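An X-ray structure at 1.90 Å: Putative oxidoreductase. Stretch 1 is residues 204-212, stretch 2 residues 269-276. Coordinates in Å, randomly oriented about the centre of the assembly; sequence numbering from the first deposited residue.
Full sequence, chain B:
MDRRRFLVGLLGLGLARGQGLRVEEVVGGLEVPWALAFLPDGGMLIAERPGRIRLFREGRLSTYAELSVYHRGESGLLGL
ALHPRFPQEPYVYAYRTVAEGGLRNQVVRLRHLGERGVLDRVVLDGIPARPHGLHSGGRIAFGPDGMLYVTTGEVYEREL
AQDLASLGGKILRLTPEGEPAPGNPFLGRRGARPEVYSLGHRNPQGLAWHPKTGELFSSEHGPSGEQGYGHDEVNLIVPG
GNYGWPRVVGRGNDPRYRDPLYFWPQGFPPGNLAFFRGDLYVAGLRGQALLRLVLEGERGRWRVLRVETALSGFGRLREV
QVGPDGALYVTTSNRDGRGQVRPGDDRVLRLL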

# COMPACT_ATOMS: atom_id res chain seq x y z
N PRO B 204 -16.33 19.91 9.48
CA PRO B 204 -15.81 18.59 9.09
C PRO B 204 -15.35 18.83 7.66
O PRO B 204 -16.05 19.47 6.87
CB PRO B 204 -16.98 17.61 9.17
CG PRO B 204 -18.16 18.51 8.94
CD PRO B 204 -17.83 19.71 9.80
N GLN B 205 -14.17 18.32 7.32
CA GLN B 205 -13.64 18.48 5.96
C GLN B 205 -13.19 17.16 5.34
O GLN B 205 -12.85 17.11 4.16
CB GLN B 205 -12.65 19.64 5.91
CG GLN B 205 -13.24 20.99 6.29
CD GLN B 205 -12.21 22.11 6.20
OE1 GLN B 205 -11.00 21.87 6.30
NE2 GLN B 205 -12.68 23.34 6.04
N GLY B 206 -13.19 16.11 6.14
CA GLY B 206 -12.77 14.81 5.64
C GLY B 206 -13.80 13.70 5.51
O GLY B 206 -14.73 13.61 6.30
N LEU B 207 -13.63 12.87 4.48
CA LEU B 207 -14.53 11.75 4.22
C LEU B 207 -13.70 10.59 3.68
O LEU B 207 -13.00 10.74 2.68
CB LEU B 207 -15.58 12.12 3.17
CG LEU B 207 -16.68 13.13 3.51
CD1 LEU B 207 -17.46 13.48 2.25
CD2 LEU B 207 -17.59 12.55 4.57
N ALA B 208 -13.79 9.44 4.33
CA ALA B 208 -13.04 8.26 3.89
C ALA B 208 -13.78 6.99 4.30
O ALA B 208 -14.32 6.91 5.40
CB ALA B 208 -11.64 8.28 4.48
N TRP B 209 -13.79 6.00 3.42
CA TRP B 209 -14.46 4.73 3.70
C TRP B 209 -13.47 3.59 3.90
O TRP B 209 -12.53 3.43 3.11
CB TRP B 209 -15.43 4.39 2.57
CG TRP B 209 -16.69 5.22 2.58
CD1 TRP B 209 -17.85 4.95 3.25
CD2 TRP B 209 -16.90 6.47 1.90
NE1 TRP B 209 -18.77 5.95 3.03
CE2 TRP B 209 -18.21 6.89 2.21
CE3 TRP B 209 -16.10 7.26 1.07
CZ2 TRP B 209 -18.74 8.09 1.71
CZ3 TRP B 209 -16.63 8.45 0.57
CH2 TRP B 209 -17.95 8.85 0.89
N HIS B 210 -13.66 2.82 4.96
CA HIS B 210 -12.79 1.69 5.25
C HIS B 210 -12.99 0.67 4.12
O HIS B 210 -14.11 0.22 3.87
CB HIS B 210 -13.16 1.08 6.61
CG HIS B 210 -12.14 0.11 7.13
ND1 HIS B 210 -11.93 -1.13 6.56
CD2 HIS B 210 -11.28 0.20 8.17
CE1 HIS B 210 -10.98 -1.76 7.23
NE2 HIS B 210 -10.56 -0.97 8.20
N PRO B 211 -11.91 0.29 3.43
CA PRO B 211 -11.98 -0.67 2.32
C PRO B 211 -12.60 -2.04 2.62
O PRO B 211 -13.21 -2.65 1.75
CB PRO B 211 -10.52 -0.78 1.87
CG PRO B 211 -9.76 -0.57 3.15
CD PRO B 211 -10.50 0.59 3.77
N LYS B 212 -12.45 -2.50 3.86
CA LYS B 212 -12.98 -3.81 4.23
C LYS B 212 -14.43 -3.78 4.71
O LYS B 212 -15.26 -4.58 4.27
CB LYS B 212 -12.11 -4.43 5.33
CG LYS B 212 -10.63 -4.48 4.99
CD LYS B 212 -10.33 -5.50 3.91
CE LYS B 212 -9.40 -4.93 2.85
NZ LYS B 212 -8.97 -5.96 1.86
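Stretch 2, residues 269-276: PPGNLAFF

Stretch 2 is an extended strand from P270 to F276, and it runs alongside stretch 1 in nearly the same direction, the two end-to-end vectors lying 14° apart. Contacts join residues at least 64 positions apart in sequence. The backbones are closest near the start, where the CA atoms of G206 and N272 are 4.0 Å apart; they then diverge, to 5.3 Å between the CA atoms of A208 and A274 and 6.4 Å between those of H210 and F275. Side chains fill the widening gap, and together the stretches bury 450 Å².

P269 makes no contact. P270, whose ring restricts phi and suits an extended chain, reaches stretch 1 mainly through its carbonyl: water 1 lies 3.1 Å from P270 O, within reach to donate to it, and accepts a weak hydrogen bond from Q205 N, also at 3.1 Å. G271 has phi/psi of -98/-134, an unusual combination that glycine adopts easily, and its O lies 4.1 Å from G206 N.

N272 provides the direct hydrogen bond of the contact. Its CA-to-CB bond points sideways, but chi1 in the t well brings the amide nearer, and OD1 accepts from L207 N at 2.9 Å. An asparagine side chain can thus satisfy a backbone NH much as a strand carbonyl would. The same OD1 takes a weak hydrogen bond from L273 N at 2.8 Å, while water 2 links N272 ND2 (2.7 Å) to L207 O (2.8 Å). The close fit depends on a glycine opposite: N272 OD1 is 3.0 Å from G206 CA, and a CB on G206 would come within 3.2 Å of both that oxygen and L273 CD1.

L273 also starts sideways and bends its end inward, with chi1 at 38° and chi2 between wells. Its CD1 packs 3.4 Å from A208 CB, and the carbonyl L273 O approaches the same methyl equally closely, at 3.4 Å. A208 points toward stretch 2, and its small side chain fits this narrow space. A274 points away, leaving its CA 4.0 Å from A208 CB.

F275 turns back toward stretch 1 and has the largest covered area of any residue here, 104 Å². Its flat ring spans the broader gap: H210 CA sits over one face, 3.8 Å from the ring centroid, and A208 O lies at the edge, 4.1 Å from F275 CE2. The H210 ring meets it obliquely, with H210 CD2 3.5 Å from F275 CE1, and P211 CD adds an apolar contact at 3.7 Å from F275 CG. F276 points away, ending the contact.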

# COMPACT_ATOMS: atom_id res chain seq x y z
N PRO B 269 -5.44 20.27 13.78
CA PRO B 269 -6.45 20.64 12.79
C PRO B 269 -6.29 19.86 11.49
O PRO B 269 -5.30 20.04 10.79
CB PRO B 269 -6.18 22.12 12.55
CG PRO B 269 -5.57 22.60 13.83
CD PRO B 269 -4.76 21.45 14.35
N PRO B 270 -7.26 19.00 11.18
CA PRO B 270 -7.15 18.11 10.03
C PRO B 270 -7.73 18.56 8.71
O PRO B 270 -8.68 19.34 8.64
CB PRO B 270 -7.87 16.86 10.53
CG PRO B 270 -9.04 17.47 11.25
CD PRO B 270 -8.42 18.65 12.02
N GLY B 271 -7.13 18.04 7.64
CA GLY B 271 -7.61 18.30 6.31
C GLY B 271 -8.41 17.03 6.04
O GLY B 271 -9.16 16.57 6.91
N ASN B 272 -8.24 16.43 4.88
CA ASN B 272 -8.97 15.21 4.57
C ASN B 272 -8.23 14.02 5.17
O ASN B 272 -7.18 14.17 5.78
CB ASN B 272 -9.09 15.05 3.05
CG ASN B 272 -10.25 14.15 2.64
OD1 ASN B 272 -11.00 13.68 3.49
ND2 ASN B 272 -10.40 13.92 1.34
N LEU B 273 -8.81 12.83 5.03
CA LEU B 273 -8.17 11.62 5.53
C LEU B 273 -8.42 10.52 4.51
O LEU B 273 -9.34 10.63 3.69
CB LEU B 273 -8.71 11.21 6.91
CG LEU B 273 -10.18 11.34 7.33
CD1 LEU B 273 -11.13 11.18 6.16
CD2 LEU B 273 -10.46 10.31 8.41
N ALA B 274 -7.61 9.47 4.53
CA ALA B 274 -7.78 8.39 3.58
C ALA B 274 -7.17 7.09 4.07
O ALA B 274 -6.19 7.10 4.82
CB ALA B 274 -7.16 8.77 2.24
N PHE B 275 -7.76 5.97 3.65
CA PHE B 275 -7.24 4.66 4.01
C PHE B 275 -6.19 4.29 2.98
O PHE B 275 -6.42 4.37 1.77
CB PHE B 275 -8.38 3.64 4.05
CG PHE B 275 -9.21 3.72 5.30
CD1 PHE B 275 -8.78 3.11 6.48
CD2 PHE B 275 -10.40 4.44 5.32
CE1 PHE B 275 -9.53 3.21 7.65
CE2 PHE B 275 -11.16 4.55 6.49
CZ PHE B 275 -10.72 3.94 7.66
N PHE B 276 -5.01 3.92 3.47
CA PHE B 276 -3.88 3.59 2.61
C PHE B 276 -3.05 2.52 3.31
O PHE B 276 -2.57 2.72 4.42
CB PHE B 276 -3.06 4.87 2.39
CG PHE B 276 -1.86 4.70 1.51
CD1 PHE B 276 -2.01 4.41 0.15
CD2 PHE B 276 -0.58 4.88 2.02
CE1 PHE B 276 -0.89 4.32 -0.68
CE2 PHE B 276 0.54 4.80 1.19
CZ PHE B 276 0.39 4.52 -0.16
O HOH W 1 -11.42 17.92 8.58
O HOH W 2 -12.58 12.55 0.53